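Local coordinates for twin-arginine translocation pathway signal protein (Burkholderia phytofirmans, PDB 2RJO) that binds beta-D-galactopyranose between its two lobes and is probably a periplasmic sugar-binding protein exported by the twin-arginine pathway, at residues Asp76-Val81 with Trp104-Asn109; Ala189-Phe194 with Glu214-Glu219; Thr125-Phe130 with Lys163-Ile168. All blocks are in the same frame, centred on the assembly; numbering follows the deposited sequence.

From the N terminus, three separate loops are closed in series, and none encloses or crosses another. Interaction 1 joins 76-81 to 104-109 across 22 residues and ties helix 74-87 to the excursion before strand 110-115, in the first lobe. The chain then passes into the second lobe, where interaction 3 links helix 118-132 to the turn before strand 168-175, closing 32 residues. Interaction 2 follows, bringing helices 180-194 and 206-218 together around 19 residues. Interactions 2 and 3 flank opposite faces of the same four-stranded parallel sheet, with centres about 22 Å apart, whereas interaction 1 lies across the chain's centre, its centre about 44 Å from that of interaction 2.

Interaction 1: residues Asp76-Val81 with Trp104-Asn109; sequences DARVIV and WDYNPN
V81 on helix 74-87 faces Y106 in the loop that precedes strand 110-115, and the two backbones stay well apart, their nearest CA atoms, those of V81 and N109, lying 8.0 Å from each other. The gap is filled mainly by one methyl group and one aromatic ring. V81 CG1 stands almost directly over the middle of the Y106 ring, 3.8 Å from its centroid and only 11° off the ring normal, which makes this a CH-pi contact. The methyl is about equally far from several ring carbons, with Y106 CD2 at 3.8 Å from V81 CG1. A chi1 of 171° sets CG1 anti to the backbone N, which places this methyl over the tyrosine ring. Compact, branched valine offers a methyl without a long reach, and the broad, flat tyrosine gives it a whole face to rest on.

In the first lobe of this periplasmic binding protein fold, helix 74-87 connects parallel strands 65-69 and 90-94, and the contact fastens the loop between strands 90-94 and 110-115 to this helix. N109 pairs through its backbone with V91, so the loop rejoins the sheet just beyond the tyrosine, after a cis peptide bond before P108.

The phenol end of Y106 reaches toward R78, whose methylenes pass by the oxygen: R78 CG is 4.1 Å from Y106 OH, a van der Waals approach between side chains that cross at about a right angle. Farther along helix 74-87, E82 and S85 also touch Y106, and L101 adds an apolar neighbour from the loop.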
loop_
_atom_site.group_PDB
_atom_site.type_symbol
_atom_site.label_atom_id
_atom_site.label_comp_id
_atom_site.label_asym_id
_atom_site.label_seq_id
_atom_site.Cartn_x
_atom_site.Cartn_y
_atom_site.Cartn_z
ATOM N N ASP A 76 -4.231 -4.740 -14.714
ATOM C CA ASP A 76 -5.384 -3.842 -14.746
ATOM C C ASP A 76 -5.018 -2.391 -15.009
ATOM O O ASP A 76 -5.780 -1.660 -15.627
ATOM C CB ASP A 76 -6.140 -3.912 -13.419
ATOM C CG ASP A 76 -6.656 -5.298 -13.115
ATOM O OD1 ASP A 76 -7.323 -5.876 -13.995
ATOM O OD2 ASP A 76 -6.406 -5.801 -11.996
ATOM N N ALA A 77 -3.857 -1.979 -14.518
ATOM C CA ALA A 77 -3.391 -0.603 -14.681
ATOM C C ALA A 77 -3.410 -0.087 -16.115
ATOM O O ALA A 77 -3.873 1.026 -16.363
ATOM C CB ALA A 77 -1.994 -0.464 -14.124
ATOM N N ARG A 78 -2.904 -0.877 -17.056
ATOM C CA ARG A 78 -2.863 -0.427 -18.438
ATOM C C ARG A 78 -4.250 -0.202 -19.013
ATOM O O ARG A 78 -4.513 0.839 -19.610
ATOM C CB ARG A 78 -2.114 -1.419 -19.329
ATOM C CG ARG A 78 -1.824 -0.861 -20.732
ATOM C CD ARG A 78 -1.413 -1.964 -21.696
ATOM N NE ARG A 78 -0.436 -2.872 -21.107
ATOM C CZ ARG A 78 0.834 -2.562 -20.861
ATOM N NH1 ARG A 78 1.298 -1.355 -21.154
ATOM N NH2 ARG A 78 1.640 -3.473 -20.323
ATOM N N VAL A 79 -5.148 -1.160 -18.832
ATOM C CA VAL A 79 -6.480 -0.989 -19.389
ATOM C C VAL A 79 -7.202 0.195 -18.754
ATOM O O VAL A 79 -7.927 0.917 -19.440
ATOM C CB VAL A 79 -7.316 -2.265 -19.247
ATOM C CG1 VAL A 79 -7.463 -2.641 -17.801
ATOM C CG2 VAL A 79 -8.657 -2.063 -19.887
ATOM N N ILE A 80 -6.994 0.408 -17.457
ATOM C CA ILE A 80 -7.618 1.534 -16.775
ATOM C C ILE A 80 -7.083 2.830 -17.362
ATOM O O ILE A 80 -7.839 3.743 -17.659
ATOM C CB ILE A 80 -7.307 1.518 -15.264
ATOM C CG1 ILE A 80 -8.001 0.328 -14.609
ATOM C CG2 ILE A 80 -7.730 2.845 -14.621
ATOM C CD1 ILE A 80 -7.649 0.159 -13.148
ATOM N N VAL A 81 -5.767 2.899 -17.519
ATOM C CA VAL A 81 -5.130 4.086 -18.071
ATOM C C VAL A 81 -5.576 4.344 -19.508
ATOM O O VAL A 81 -5.744 5.488 -19.911
ATOM C CB VAL A 81 -3.606 3.943 -18.049
ATOM C CG1 VAL A 81 -2.968 5.077 -18.831
ATOM C CG2 VAL A 81 -3.110 3.929 -16.619
ATOM N N TRP A 104 4.438 9.280 -18.725
ATOM C CA TRP A 104 4.911 10.153 -19.800
ATOM C C TRP A 104 4.589 9.632 -21.200
ATOM O O TRP A 104 4.741 10.356 -22.188
ATOM C CB TRP A 104 6.409 10.423 -19.652
ATOM C CG TRP A 104 7.253 9.209 -19.395
ATOM C CD1 TRP A 104 7.660 8.287 -20.306
ATOM C CD2 TRP A 104 7.813 8.808 -18.140
ATOM N NE1 TRP A 104 8.439 7.329 -19.698
ATOM C CE2 TRP A 104 8.537 7.623 -18.362
ATOM C CE3 TRP A 104 7.748 9.322 -16.836
ATOM C CZ2 TRP A 104 9.223 6.962 -17.340
ATOM C CZ3 TRP A 104 8.429 8.662 -15.821
ATOM C CH2 TRP A 104 9.145 7.491 -16.076
ATOM N N ASP A 105 4.143 8.382 -21.289
ATOM C CA ASP A 105 3.749 7.819 -22.579
ATOM C C ASP A 105 2.253 8.101 -22.797
ATOM O O ASP A 105 1.704 7.804 -23.861
ATOM C CB ASP A 105 4.010 6.303 -22.640
ATOM C CG ASP A 105 5.502 5.959 -22.711
ATOM O OD1 ASP A 105 6.265 6.688 -23.382
ATOM O OD2 ASP A 105 5.911 4.948 -22.105
ATOM N N TYR A 106 1.597 8.666 -21.785
ATOM C CA TYR A 106 0.179 9.002 -21.907
ATOM C C TYR A 106 -0.099 10.436 -21.450
ATOM O O TYR A 106 -1.034 10.661 -20.676
ATOM C CB TYR A 106 -0.705 8.045 -21.089
ATOM C CG TYR A 106 -0.773 6.610 -21.580
ATOM C CD1 TYR A 106 0.231 5.699 -21.266
ATOM C CD2 TYR A 106 -1.860 6.158 -22.319
ATOM C CE1 TYR A 106 0.153 4.367 -21.668
ATOM C CE2 TYR A 106 -1.952 4.819 -22.733
ATOM C CZ TYR A 106 -0.938 3.930 -22.397
ATOM O OH TYR A 106 -1.021 2.599 -22.754
ATOM N N ASN A 107 0.703 11.400 -21.908
ATOM C CA ASN A 107 0.486 12.804 -21.526
ATOM C C ASN A 107 -0.820 13.334 -22.130
ATOM O O ASN A 107 -1.116 13.086 -23.301
ATOM C CB ASN A 107 1.641 13.694 -22.002
ATOM C CG ASN A 107 2.963 13.364 -21.324
ATOM O OD1 ASN A 107 2.993 12.803 -20.229
ATOM N ND2 ASN A 107 4.070 13.730 -21.972
ATOM N N PRO A 108 -1.620 14.080 -21.344
ATOM C CA PRO A 108 -1.436 14.469 -19.940
ATOM C C PRO A 108 -2.390 13.687 -19.018
ATOM O O PRO A 108 -2.386 13.872 -17.794
ATOM C CB PRO A 108 -1.794 15.943 -19.978
ATOM C CG PRO A 108 -3.066 15.890 -20.830
ATOM C CD PRO A 108 -2.709 14.876 -21.948
ATOM N N ASN A 109 -3.199 12.815 -19.621
ATOM C CA ASN A 109 -4.196 12.029 -18.898
ATOM C C ASN A 109 -3.662 11.136 -17.772
ATOM O O ASN A 109 -4.270 11.045 -16.714
ATOM C CB ASN A 109 -5.006 11.199 -19.897
ATOM C CG ASN A 109 -5.648 12.058 -20.983
ATOM O OD1 ASN A 109 -6.757 12.568 -20.819
ATOM N ND2 ASN A 109 -4.936 12.241 -22.085
#

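Interaction 2: residues Ala189-Phe194 with Glu214-Glu219; sequences AWMTRF and EALRAE. With SO4 (sulfate ion), chain E.
M191, modelled as selenomethionine, makes apolar contacts from helix 180-194 to A215 and L216 on helix 206-218. Its terminal CE lies 3.6 Å from A215 CB, while SE is 4.0 Å from L216 CD2. The chain runs out straight at chi2 (172°), and as modelled the bend at chi3 brings CE against A215 CB, whose small methyl allows the close approach. A long, flexible side chain fits here, since the nearest CA atoms, those of M191 and L216, are 8.6 Å apart. E219 approaches M191 from the opposite direction, but its carboxylate is modelled too close to SE and CE, and the relative placement of the two side-chain ends is doubtful.

Apart from the helix contact, R193 NH2 makes a weak hydrogen bond of 2.8 Å to O1 of a sulfate, probably from the crystallisation liquor. The R193 CG methylene lies over the F194 ring.

W190 and F194 face strand 137-143, so one side of helix 180-194 covers the sheet and M191 points to the next helix. Adjacent helices packed on one face of a parallel sheet are typical of the beta-alpha-beta crossovers of a Rossmann-like periplasmic binding protein lobe.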
loop_
_atom_site.group_PDB
_atom_site.type_symbol
_atom_site.label_atom_id
_atom_site.label_comp_id
_atom_site.label_asym_id
_atom_site.label_seq_id
_atom_site.Cartn_x
_atom_site.Cartn_y
_atom_site.Cartn_z
ATOM N N ALA A 189 -1.648 -23.661 10.714
ATOM C CA ALA A 189 -1.018 -24.830 10.115
ATOM C C ALA A 189 0.498 -24.799 10.299
ATOM O O ALA A 189 1.125 -25.851 10.437
ATOM C CB ALA A 189 -1.360 -24.917 8.634
ATOM N N TRP A 190 1.088 -23.605 10.288
ATOM C CA TRP A 190 2.534 -23.478 10.480
ATOM C C TRP A 190 2.947 -23.831 11.904
ATOM O O TRP A 190 4.020 -24.391 12.124
ATOM C CB TRP A 190 3.018 -22.055 10.210
ATOM C CG TRP A 190 3.292 -21.726 8.773
ATOM C CD1 TRP A 190 3.625 -22.594 7.774
ATOM C CD2 TRP A 190 3.329 -20.417 8.199
ATOM N NE1 TRP A 190 3.868 -21.905 6.613
ATOM C CE2 TRP A 190 3.696 -20.565 6.845
ATOM C CE3 TRP A 190 3.092 -19.128 8.700
ATOM C CZ2 TRP A 190 3.832 -19.467 5.983
ATOM C CZ3 TRP A 190 3.229 -18.037 7.838
ATOM C CH2 TRP A 190 3.594 -18.217 6.501
HETATM N N MSE A 191 2.114 -23.465 12.873
HETATM C CA MSE A 191 2.423 -23.757 14.270
HETATM C C MSE A 191 2.294 -25.240 14.558
HETATM O O MSE A 191 2.989 -25.780 15.409
HETATM C CB MSE A 191 1.500 -22.967 15.188
HETATM C CG MSE A 191 1.927 -21.535 15.356
HETATM SE SE MSE A 191 0.700 -20.609 16.255
HETATM C CE MSE A 191 0.003 -19.660 14.856
ATOM N N THR A 192 1.392 -25.894 13.840
ATOM C CA THR A 192 1.187 -27.320 14.008
ATOM C C THR A 192 2.338 -28.055 13.328
ATOM O O THR A 192 2.808 -29.075 13.823
ATOM C CB THR A 192 -0.144 -27.769 13.369
ATOM O OG1 THR A 192 -1.235 -27.427 14.238
ATOM C CG2 THR A 192 -0.134 -29.274 13.118
ATOM N N ARG A 193 2.793 -27.509 12.204
ATOM C CA ARG A 193 3.866 -28.112 11.429
ATOM C C ARG A 193 5.270 -27.887 11.960
ATOM O O ARG A 193 6.069 -28.821 11.982
ATOM C CB ARG A 193 3.806 -27.621 9.983
ATOM C CG ARG A 193 4.841 -28.269 9.095
ATOM C CD ARG A 193 4.546 -28.073 7.611
ATOM N NE ARG A 193 5.676 -27.460 6.920
ATOM C CZ ARG A 193 5.927 -27.600 5.623
ATOM N NH1 ARG A 193 5.126 -28.346 4.867
ATOM N NH2 ARG A 193 6.971 -26.987 5.075
ATOM N N PHE A 194 5.568 -26.657 12.384
ATOM C CA PHE A 194 6.898 -26.299 12.884
ATOM C C PHE A 194 7.043 -26.126 14.402
ATOM O O PHE A 194 8.158 -26.177 14.924
ATOM C CB PHE A 194 7.386 -25.014 12.192
ATOM C CG PHE A 194 7.512 -25.132 10.695
ATOM C CD1 PHE A 194 6.882 -24.212 9.851
ATOM C CD2 PHE A 194 8.249 -26.167 10.123
ATOM C CE1 PHE A 194 6.986 -24.321 8.454
ATOM C CE2 PHE A 194 8.363 -26.288 8.726
ATOM C CZ PHE A 194 7.726 -25.362 7.890
ATOM N N GLU A 214 -3.525 -13.033 15.508
ATOM C CA GLU A 214 -4.779 -13.577 16.022
ATOM C C GLU A 214 -4.640 -15.075 16.236
ATOM O O GLU A 214 -5.257 -15.645 17.135
ATOM C CB GLU A 214 -5.923 -13.307 15.057
ATOM C CG GLU A 214 -6.368 -11.855 15.030
ATOM C CD GLU A 214 -7.367 -11.581 13.922
ATOM O OE1 GLU A 214 -7.032 -11.848 12.747
ATOM O OE2 GLU A 214 -8.485 -11.100 14.228
ATOM N N ALA A 215 -3.829 -15.707 15.398
ATOM C CA ALA A 215 -3.578 -17.129 15.500
ATOM C C ALA A 215 -2.667 -17.355 16.709
ATOM O O ALA A 215 -2.881 -18.277 17.493
ATOM C CB ALA A 215 -2.915 -17.634 14.226
ATOM N N LEU A 216 -1.645 -16.520 16.858
ATOM C CA LEU A 216 -0.743 -16.643 18.004
ATOM C C LEU A 216 -1.530 -16.464 19.305
ATOM O O LEU A 216 -1.364 -17.234 20.249
ATOM C CB LEU A 216 0.360 -15.586 17.950
ATOM C CG LEU A 216 1.346 -15.676 16.793
ATOM C CD1 LEU A 216 2.274 -14.464 16.847
ATOM C CD2 LEU A 216 2.129 -16.974 16.864
ATOM N N ARG A 217 -2.383 -15.446 19.345
ATOM C CA ARG A 217 -3.197 -15.177 20.522
ATOM C C ARG A 217 -4.042 -16.403 20.880
ATOM O O ARG A 217 -4.234 -16.715 22.052
ATOM C CB ARG A 217 -4.099 -13.969 20.261
ATOM C CG ARG A 217 -5.084 -13.669 21.386
ATOM C CD ARG A 217 -5.875 -12.377 21.125
ATOM N NE ARG A 217 -5.015 -11.194 21.139
ATOM C CZ ARG A 217 -4.466 -10.639 20.060
ATOM N NH1 ARG A 217 -4.688 -11.146 18.853
ATOM N NH2 ARG A 217 -3.674 -9.578 20.189
ATOM N N ALA A 218 -4.533 -17.105 19.863
ATOM C CA ALA A 218 -5.349 -18.299 20.082
ATOM C C ALA A 218 -4.533 -19.441 20.695
ATOM O O ALA A 218 -5.087 -20.358 21.290
ATOM C CB ALA A 218 -5.970 -18.756 18.771
ATOM N N GLU A 219 -3.214 -19.383 20.542
ATOM C CA GLU A 219 -2.343 -20.415 21.083
ATOM C C GLU A 219 -1.509 -19.900 22.251
ATOM O O GLU A 219 -0.543 -20.544 22.672
ATOM C CB GLU A 219 -1.451 -20.964 19.963
ATOM C CG GLU A 219 -2.269 -21.772 18.939
ATOM C CD GLU A 219 -1.797 -21.591 17.505
ATOM O OE1 GLU A 219 -1.716 -20.430 17.052
ATOM O OE2 GLU A 219 -1.521 -22.607 16.823
HETATM S S SO4 E . 5.638 -25.163 1.437
HETATM O O1 SO4 E . 6.335 -25.605 2.671
HETATM O O2 SO4 E . 6.433 -24.128 0.723
HETATM O O3 SO4 E . 4.315 -24.576 1.783
HETATM O O4 SO4 E . 5.452 -26.356 0.564
#

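Interaction 3: residues Thr125-Phe130 with Lys163-Ile168; sequences TATQLF and KKFPGI
F130, on helix 118-132, meets F165 through its CB and CD2 side and I168 through a ring face, both partners belonging to the turn that follows helix 149-163. The CA-CB bond of F130 points toward this turn and sets CB over one face of the F165 ring as a CH-pi contact, 3.8 Å from the centroid and displaced toward the rim, with F130 CB and F165 CD1 only 3.6 Å apart. The rings meet obliquely, planes at 57° and centroids 5.3 Å apart, with F130 CD2 against F165 CG. A chi1 of -58°, CG anti to the carbonyl carbon, swings the F130 ring so that one face meets I168.

I168 CG1 is 3.9 Å from the F130 centroid, and I168 CG2 reaches the far part of the ring, 3.6 Å from F130 CE1. With CG1 anti to its carbonyl carbon (chi1 -67°) and CG2 anti to the backbone N, the beta-branched side chain spreads across the aromatic surface, a task to which isoleucine is well suited. The carbonyl oxygen of A126 lies over the other face of F130. The T127 methyl CG2 lies 4.2 Å from F165 CZ, while its hydroxyl is bonded to the E123 carbonyl of its own helix.

A type I turn from F165 to I168, with P166 and G167 at its corners and I168 N bonded to F165 O at 3.0 Å, brings F165 and I168 to the same partner, F130. Around them, A161 and L162 of helix 149-163 also touch F130, G167 pairs through its backbone with G137, and V139 of strand 137-143 touches both F130 and I168, the latter being the first residue of strand 168-175.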
loop_
_atom_site.group_PDB
_atom_site.type_symbol
_atom_site.label_atom_id
_atom_site.label_comp_id
_atom_site.label_asym_id
_atom_site.label_seq_id
_atom_site.Cartn_x
_atom_site.Cartn_y
_atom_site.Cartn_z
ATOM N N THR A 125 12.053 -4.015 7.775
ATOM C CA THR A 125 11.233 -4.703 8.771
ATOM C C THR A 125 11.805 -6.089 9.069
ATOM O O THR A 125 11.750 -6.566 10.206
ATOM C CB THR A 125 9.758 -4.842 8.299
ATOM O OG1 THR A 125 9.677 -5.752 7.194
ATOM C CG2 THR A 125 9.208 -3.492 7.884
ATOM N N ALA A 126 12.363 -6.726 8.046
ATOM C CA ALA A 126 12.955 -8.045 8.194
ATOM C C ALA A 126 14.216 -7.961 9.044
ATOM O O ALA A 126 14.498 -8.857 9.845
ATOM C CB ALA A 126 13.293 -8.619 6.827
ATOM N N THR A 127 14.989 -6.896 8.857
ATOM C CA THR A 127 16.216 -6.733 9.625
ATOM C C THR A 127 15.890 -6.516 11.096
ATOM O O THR A 127 16.554 -7.061 11.972
ATOM C CB THR A 127 17.045 -5.547 9.104
ATOM O OG1 THR A 127 17.587 -5.886 7.823
ATOM C CG2 THR A 127 18.186 -5.217 10.056
ATOM N N GLN A 128 14.862 -5.718 11.361
ATOM C CA GLN A 128 14.451 -5.448 12.733
ATOM C C GLN A 128 13.952 -6.729 13.381
ATOM O O GLN A 128 14.222 -6.979 14.555
ATOM C CB GLN A 128 13.340 -4.401 12.764
ATOM C CG GLN A 128 12.771 -4.162 14.155
ATOM C CD GLN A 128 13.796 -3.575 15.116
ATOM O OE1 GLN A 128 14.167 -2.399 15.014
ATOM N NE2 GLN A 128 14.267 -4.399 16.053
ATOM N N LEU A 129 13.210 -7.525 12.612
ATOM C CA LEU A 129 12.673 -8.784 13.100
ATOM C C LEU A 129 13.797 -9.753 13.476
ATOM O O LEU A 129 13.767 -10.380 14.537
ATOM C CB LEU A 129 11.779 -9.416 12.032
ATOM C CG LEU A 129 11.249 -10.815 12.337
ATOM C CD1 LEU A 129 10.248 -10.745 13.485
ATOM C CD2 LEU A 129 10.597 -11.414 11.100
ATOM N N PHE A 130 14.802 -9.866 12.613
ATOM C CA PHE A 130 15.904 -10.772 12.888
ATOM C C PHE A 130 16.734 -10.308 14.073
ATOM O O PHE A 130 17.311 -11.126 14.784
ATOM C CB PHE A 130 16.794 -10.927 11.654
ATOM C CG PHE A 130 16.063 -11.427 10.437
ATOM C CD1 PHE A 130 14.913 -12.219 10.559
ATOM C CD2 PHE A 130 16.534 -11.126 9.160
ATOM C CE1 PHE A 130 14.247 -12.697 9.424
ATOM C CE2 PHE A 130 15.873 -11.601 8.018
ATOM C CZ PHE A 130 14.727 -12.388 8.154
ATOM N N LYS A 163 19.813 -13.029 3.430
ATOM C CA LYS A 163 21.168 -13.206 2.928
ATOM C C LYS A 163 22.178 -12.566 3.867
ATOM O O LYS A 163 23.336 -12.988 3.940
ATOM C CB LYS A 163 21.301 -12.591 1.532
ATOM C CG LYS A 163 22.634 -12.869 0.853
ATOM C CD LYS A 163 23.253 -11.596 0.258
ATOM C CE LYS A 163 23.720 -10.646 1.358
ATOM N NZ LYS A 163 24.413 -9.408 0.836
ATOM N N LYS A 164 21.736 -11.555 4.606
ATOM C CA LYS A 164 22.627 -10.857 5.517
ATOM C C LYS A 164 22.547 -11.407 6.942
ATOM O O LYS A 164 23.218 -10.916 7.853
ATOM C CB LYS A 164 22.307 -9.361 5.496
ATOM C CG LYS A 164 23.428 -8.492 6.029
ATOM C CD LYS A 164 24.702 -8.643 5.175
ATOM C CE LYS A 164 25.867 -7.858 5.784
ATOM N NZ LYS A 164 27.009 -7.751 4.829
ATOM N N PHE A 165 21.720 -12.430 7.128
ATOM C CA PHE A 165 21.550 -13.086 8.425
ATOM C C PHE A 165 21.511 -14.570 8.147
ATOM O O PHE A 165 20.430 -15.169 8.103
ATOM C CB PHE A 165 20.230 -12.687 9.075
ATOM C CG PHE A 165 20.249 -11.328 9.709
ATOM C CD1 PHE A 165 20.314 -11.197 11.095
ATOM C CD2 PHE A 165 20.181 -10.178 8.930
ATOM C CE1 PHE A 165 20.309 -9.939 11.700
ATOM C CE2 PHE A 165 20.176 -8.916 9.518
ATOM C CZ PHE A 165 20.240 -8.798 10.908
ATOM N N PRO A 166 22.681 -15.188 7.930
ATOM C CA PRO A 166 22.685 -16.626 7.653
ATOM C C PRO A 166 22.241 -17.466 8.842
ATOM O O PRO A 166 21.983 -18.665 8.706
ATOM C CB PRO A 166 24.131 -16.900 7.229
ATOM C CG PRO A 166 24.911 -15.820 7.921
ATOM C CD PRO A 166 24.026 -14.612 7.752
ATOM N N GLY A 167 22.131 -16.826 10.000
ATOM C CA GLY A 167 21.706 -17.538 11.184
ATOM C C GLY A 167 20.198 -17.704 11.207
ATOM O O GLY A 167 19.666 -18.412 12.055
ATOM N N ILE A 168 19.507 -17.038 10.283
ATOM C CA ILE A 168 18.048 -17.118 10.194
ATOM C C ILE A 168 17.656 -18.190 9.184
ATOM O O ILE A 168 18.183 -18.222 8.076
ATOM C CB ILE A 168 17.437 -15.766 9.735
ATOM C CG1 ILE A 168 17.657 -14.703 10.812
ATOM C CG2 ILE A 168 15.950 -15.922 9.481
ATOM C CD1 ILE A 168 16.874 -14.951 12.069
#